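Local coordinates for xylosidase (Xanthomonas axonopodis pv. citri, PDB 6XN2), which probably hydrolyses beta-1,4-linked xylose units of xylo-oligosaccharides as a glycoside hydrolase of family 43, at residues A40-S52 against A59-G71. Residues are numbered along the deposited sequence; the frame is centred on the assembly and turned at random.
Sequences APLVTHLYTADPS and ALYIYPSHDLDAG. With XYP (beta-D-xylopyranose), chain E.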
# COMPACT_ATOMS: atom_id res chain seq x y z
N ALA A 40 -12.68 12.05 -8.21
CA ALA A 40 -13.37 11.17 -9.09
C ALA A 40 -12.44 10.03 -9.39
O ALA A 40 -11.26 10.15 -9.31
CB ALA A 40 -13.70 11.89 -10.36
N PRO A 41 -12.98 8.88 -9.72
CA PRO A 41 -12.18 7.74 -10.09
C PRO A 41 -11.24 8.09 -11.24
O PRO A 41 -11.66 8.62 -12.22
CB PRO A 41 -13.21 6.77 -10.58
CG PRO A 41 -14.49 7.21 -10.05
CD PRO A 41 -14.40 8.65 -9.89
N LEU A 42 -9.97 7.81 -11.08
CA LEU A 42 -9.01 8.14 -12.10
C LEU A 42 -9.25 7.34 -13.33
O LEU A 42 -8.91 7.73 -14.40
CB LEU A 42 -7.60 7.86 -11.60
CG LEU A 42 -7.15 8.80 -10.53
CD1 LEU A 42 -5.86 8.34 -9.93
CD2 LEU A 42 -7.02 10.19 -11.08
N VAL A 43 -9.84 6.17 -13.17
CA VAL A 43 -10.23 5.34 -14.29
C VAL A 43 -11.52 4.64 -13.97
O VAL A 43 -11.81 4.38 -12.86
CB VAL A 43 -9.23 4.27 -14.68
CG1 VAL A 43 -8.08 4.82 -15.47
CG2 VAL A 43 -8.78 3.49 -13.50
N THR A 44 -12.31 4.36 -14.99
CA THR A 44 -13.57 3.72 -14.77
C THR A 44 -13.82 2.55 -15.64
O THR A 44 -14.80 1.92 -15.47
CB THR A 44 -14.77 4.63 -15.03
OG1 THR A 44 -14.69 5.12 -16.36
CG2 THR A 44 -14.79 5.74 -14.11
N HIS A 45 -12.94 2.24 -16.56
CA HIS A 45 -13.17 1.11 -17.44
C HIS A 45 -12.77 -0.23 -16.85
O HIS A 45 -13.04 -1.24 -17.40
CB HIS A 45 -12.53 1.30 -18.79
CG HIS A 45 -11.05 1.49 -18.74
ND1 HIS A 45 -10.48 2.66 -18.33
CD2 HIS A 45 -10.04 0.67 -19.06
CE1 HIS A 45 -9.17 2.55 -18.40
NE2 HIS A 45 -8.88 1.35 -18.84
N LEU A 46 -12.09 -0.17 -15.72
CA LEU A 46 -11.72 -1.33 -14.98
C LEU A 46 -11.69 -0.96 -13.50
O LEU A 46 -11.52 0.16 -13.17
CB LEU A 46 -10.40 -1.89 -15.46
CG LEU A 46 -9.10 -1.34 -14.97
CD1 LEU A 46 -7.99 -2.29 -15.37
CD2 LEU A 46 -8.83 -0.01 -15.57
N TYR A 47 -11.92 -1.91 -12.64
CA TYR A 47 -11.84 -1.65 -11.22
C TYR A 47 -10.39 -1.71 -10.77
O TYR A 47 -9.64 -2.60 -11.17
CB TYR A 47 -12.69 -2.65 -10.43
CG TYR A 47 -14.18 -2.41 -10.55
CD1 TYR A 47 -14.77 -1.28 -10.01
CD2 TYR A 47 -15.01 -3.33 -11.21
CE1 TYR A 47 -16.13 -1.05 -10.11
CE2 TYR A 47 -16.37 -3.11 -11.31
CZ TYR A 47 -16.93 -1.97 -10.76
OH TYR A 47 -18.28 -1.73 -10.86
N THR A 48 -9.98 -0.73 -9.96
CA THR A 48 -8.60 -0.62 -9.52
C THR A 48 -8.54 -0.33 -8.02
O THR A 48 -9.43 0.30 -7.47
CB THR A 48 -7.85 0.51 -10.27
OG1 THR A 48 -8.55 1.75 -10.09
CG2 THR A 48 -7.75 0.20 -11.77
N ALA A 49 -7.48 -0.80 -7.36
CA ALA A 49 -7.33 -0.59 -5.92
C ALA A 49 -5.86 -0.46 -5.55
O ALA A 49 -4.99 -0.65 -6.38
CB ALA A 49 -7.98 -1.72 -5.15
N ASP A 50 -5.60 -0.13 -4.28
CA ASP A 50 -4.25 -0.14 -3.72
C ASP A 50 -3.22 0.60 -4.58
O ASP A 50 -2.24 0.00 -5.01
CB ASP A 50 -3.79 -1.57 -3.53
CG ASP A 50 -4.88 -2.47 -2.95
OD1 ASP A 50 -5.56 -2.07 -1.99
OD2 ASP A 50 -5.04 -3.59 -3.48
N PRO A 51 -3.44 1.90 -4.83
CA PRO A 51 -2.56 2.57 -5.79
C PRO A 51 -1.15 2.84 -5.24
O PRO A 51 -1.02 3.45 -4.18
CB PRO A 51 -3.30 3.88 -6.06
CG PRO A 51 -4.03 4.16 -4.79
CD PRO A 51 -4.42 2.82 -4.22
N SER A 52 -0.13 2.47 -5.98
CA SER A 52 1.22 2.78 -5.61
C SER A 52 1.76 3.71 -6.67
O SER A 52 2.04 3.30 -7.74
CB SER A 52 2.04 1.51 -5.51
OG SER A 52 1.82 0.83 -4.32
N ALA A 59 7.56 10.88 -15.67
CA ALA A 59 6.11 10.75 -15.65
C ALA A 59 5.64 10.00 -14.40
O ALA A 59 6.43 9.29 -13.77
CB ALA A 59 5.61 10.06 -16.91
N LEU A 60 4.37 10.17 -14.05
CA LEU A 60 3.81 9.50 -12.89
C LEU A 60 3.22 8.17 -13.31
O LEU A 60 2.28 8.12 -14.12
CB LEU A 60 2.75 10.36 -12.22
CG LEU A 60 2.08 9.74 -10.98
CD1 LEU A 60 2.74 10.25 -9.72
CD2 LEU A 60 0.60 10.01 -10.99
N TYR A 61 3.79 7.09 -12.79
CA TYR A 61 3.28 5.74 -13.03
C TYR A 61 2.54 5.23 -11.79
O TYR A 61 2.99 5.43 -10.67
CB TYR A 61 4.42 4.79 -13.39
CG TYR A 61 4.98 5.04 -14.76
CD1 TYR A 61 5.97 5.99 -14.97
CD2 TYR A 61 4.51 4.32 -15.86
CE1 TYR A 61 6.47 6.23 -16.24
CE2 TYR A 61 5.02 4.55 -17.13
CZ TYR A 61 5.99 5.50 -17.31
OH TYR A 61 6.49 5.73 -18.58
N ILE A 62 1.39 4.60 -12.01
CA ILE A 62 0.63 4.04 -10.90
C ILE A 62 0.54 2.52 -11.05
O ILE A 62 0.24 2.01 -12.13
CB ILE A 62 -0.78 4.64 -10.81
CG1 ILE A 62 -0.70 6.17 -10.87
CG2 ILE A 62 -1.49 4.16 -9.56
CD1 ILE A 62 -2.06 6.83 -11.05
N TYR A 63 0.82 1.81 -9.96
CA TYR A 63 0.76 0.36 -9.95
C TYR A 63 -0.31 -0.06 -8.95
O TYR A 63 -0.05 -0.17 -7.75
CB TYR A 63 2.13 -0.24 -9.59
CG TYR A 63 3.22 0.20 -10.55
CD1 TYR A 63 3.87 1.42 -10.39
CD2 TYR A 63 3.57 -0.59 -11.64
CE1 TYR A 63 4.86 1.83 -11.29
CE2 TYR A 63 4.56 -0.18 -12.54
CZ TYR A 63 5.19 1.03 -12.36
OH TYR A 63 6.17 1.44 -13.26
N PRO A 64 -1.54 -0.25 -9.44
CA PRO A 64 -2.65 -0.65 -8.59
C PRO A 64 -2.98 -2.14 -8.72
O PRO A 64 -2.43 -2.81 -9.61
CB PRO A 64 -3.80 0.21 -9.11
CG PRO A 64 -3.51 0.29 -10.60
CD PRO A 64 -2.00 0.16 -10.78
N SER A 65 -3.83 -2.66 -7.84
CA SER A 65 -4.45 -3.97 -8.05
C SER A 65 -5.56 -3.84 -9.08
O SER A 65 -6.01 -2.74 -9.37
CB SER A 65 -5.02 -4.53 -6.74
OG SER A 65 -4.00 -4.66 -5.78
N HIS A 66 -6.01 -4.97 -9.60
CA HIS A 66 -7.08 -4.99 -10.62
C HIS A 66 -8.22 -5.87 -10.14
O HIS A 66 -8.12 -7.04 -10.28
CB HIS A 66 -6.57 -5.49 -11.97
CG HIS A 66 -7.64 -5.52 -13.00
ND1 HIS A 66 -7.50 -6.14 -14.20
CD2 HIS A 66 -8.87 -4.99 -13.02
CE1 HIS A 66 -8.59 -6.01 -14.90
NE2 HIS A 66 -9.44 -5.32 -14.20
N ASP A 67 -9.23 -5.27 -9.53
CA ASP A 67 -10.37 -5.98 -9.01
C ASP A 67 -11.19 -6.51 -10.14
O ASP A 67 -11.45 -5.82 -11.06
CB ASP A 67 -11.25 -5.04 -8.20
CG ASP A 67 -10.66 -4.66 -6.90
OD1 ASP A 67 -9.80 -5.37 -6.41
OD2 ASP A 67 -11.07 -3.67 -6.34
N LEU A 68 -11.63 -7.74 -10.03
CA LEU A 68 -12.40 -8.37 -11.07
C LEU A 68 -13.85 -8.60 -10.70
O LEU A 68 -14.14 -9.07 -9.66
CB LEU A 68 -11.78 -9.70 -11.44
CG LEU A 68 -10.41 -9.65 -12.04
CD1 LEU A 68 -9.85 -11.03 -12.21
CD2 LEU A 68 -10.44 -8.90 -13.34
N ASP A 69 -14.74 -8.27 -11.62
CA ASP A 69 -16.17 -8.41 -11.38
C ASP A 69 -16.69 -9.74 -11.90
O ASP A 69 -16.90 -9.91 -13.10
CB ASP A 69 -16.93 -7.25 -12.02
CG ASP A 69 -18.40 -7.22 -11.65
OD1 ASP A 69 -18.80 -7.91 -10.69
OD2 ASP A 69 -19.16 -6.49 -12.32
N ALA A 70 -16.91 -10.69 -10.99
CA ALA A 70 -17.44 -12.00 -11.35
C ALA A 70 -18.96 -11.96 -11.48
O ALA A 70 -19.67 -12.78 -10.89
CB ALA A 70 -17.02 -13.04 -10.33
N GLY A 71 -19.47 -11.00 -12.25
CA GLY A 71 -20.90 -10.85 -12.46
C GLY A 71 -21.63 -10.39 -11.21
O GLY A 71 -22.79 -10.75 -10.99
O1 XYP E . -6.94 -6.64 2.52
C1 XYP E . -6.78 -5.92 1.32
C2 XYP E . -5.31 -5.96 0.94
C3 XYP E . -5.08 -5.59 -0.49
C4 XYP E . -6.03 -6.35 -1.39
C5 XYP E . -7.44 -6.11 -0.95
O2 XYP E . -4.52 -5.07 1.72
O3 XYP E . -3.76 -5.99 -0.68
O4 XYP E . -5.91 -5.89 -2.70
O5 XYP E . -7.62 -6.53 0.37
O HOH W 1 -12.15 -4.63 -13.52
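The antiparallel hairpin of strands 47-56 and 59-67, the first two strands of a four-stranded blade, contributes D50 and S65 to the xylose pocket, where the two side chains meet. S65 OG donates to D50 OD2 over 2.7 Å, on the anti lone pair of that carboxylate oxygen. The same OD2 accepts a 2.6 Å hydrogen bond from O4 of the xylose, so the serine grips the very oxygen that receives the sugar. With CG beside its own backbone N and anti to the carbonyl carbon (chi1 -42°), D50 points its carboxylate at both S65 OG and xylose O4; a long, weak ion pair joins its OD1 to R335.

The chain turns a corner at D50, and the backbone pairing is interrupted there. A49 and S65 form a hydrogen-bonded pair, S65 N lying 2.7 Å from A49 O, while beyond the corner Y63 N binds S52 O at 2.9 Å with an N-H...O angle of 165°. In between, CB of P64 presses on A49 O at 3.1 Å, and P51 CB rests against I62 CG2.

Toward the end of strand 59-67, the H66 ring is sandwiched: L46 CD1 sits over one face, 3.7 Å from the ring centroid, and L68 CD2 over the opposite one. CG of H66 stands anti to the backbone N (chi1 180°), which brings CD2 beside Y47 O. A water in the ring plane contacts H66 NE2 at 2.9 Å and also links Y47 N with D67 O, while ND1 is held by D85. Next to it, D67 packs CB on CB against Y47 and turns its carboxylate to a salt bridge with R335. Such a blade, placing an acidic residue at the central pocket, is characteristic of the five-bladed beta-propeller of family 43 glycoside hydrolases.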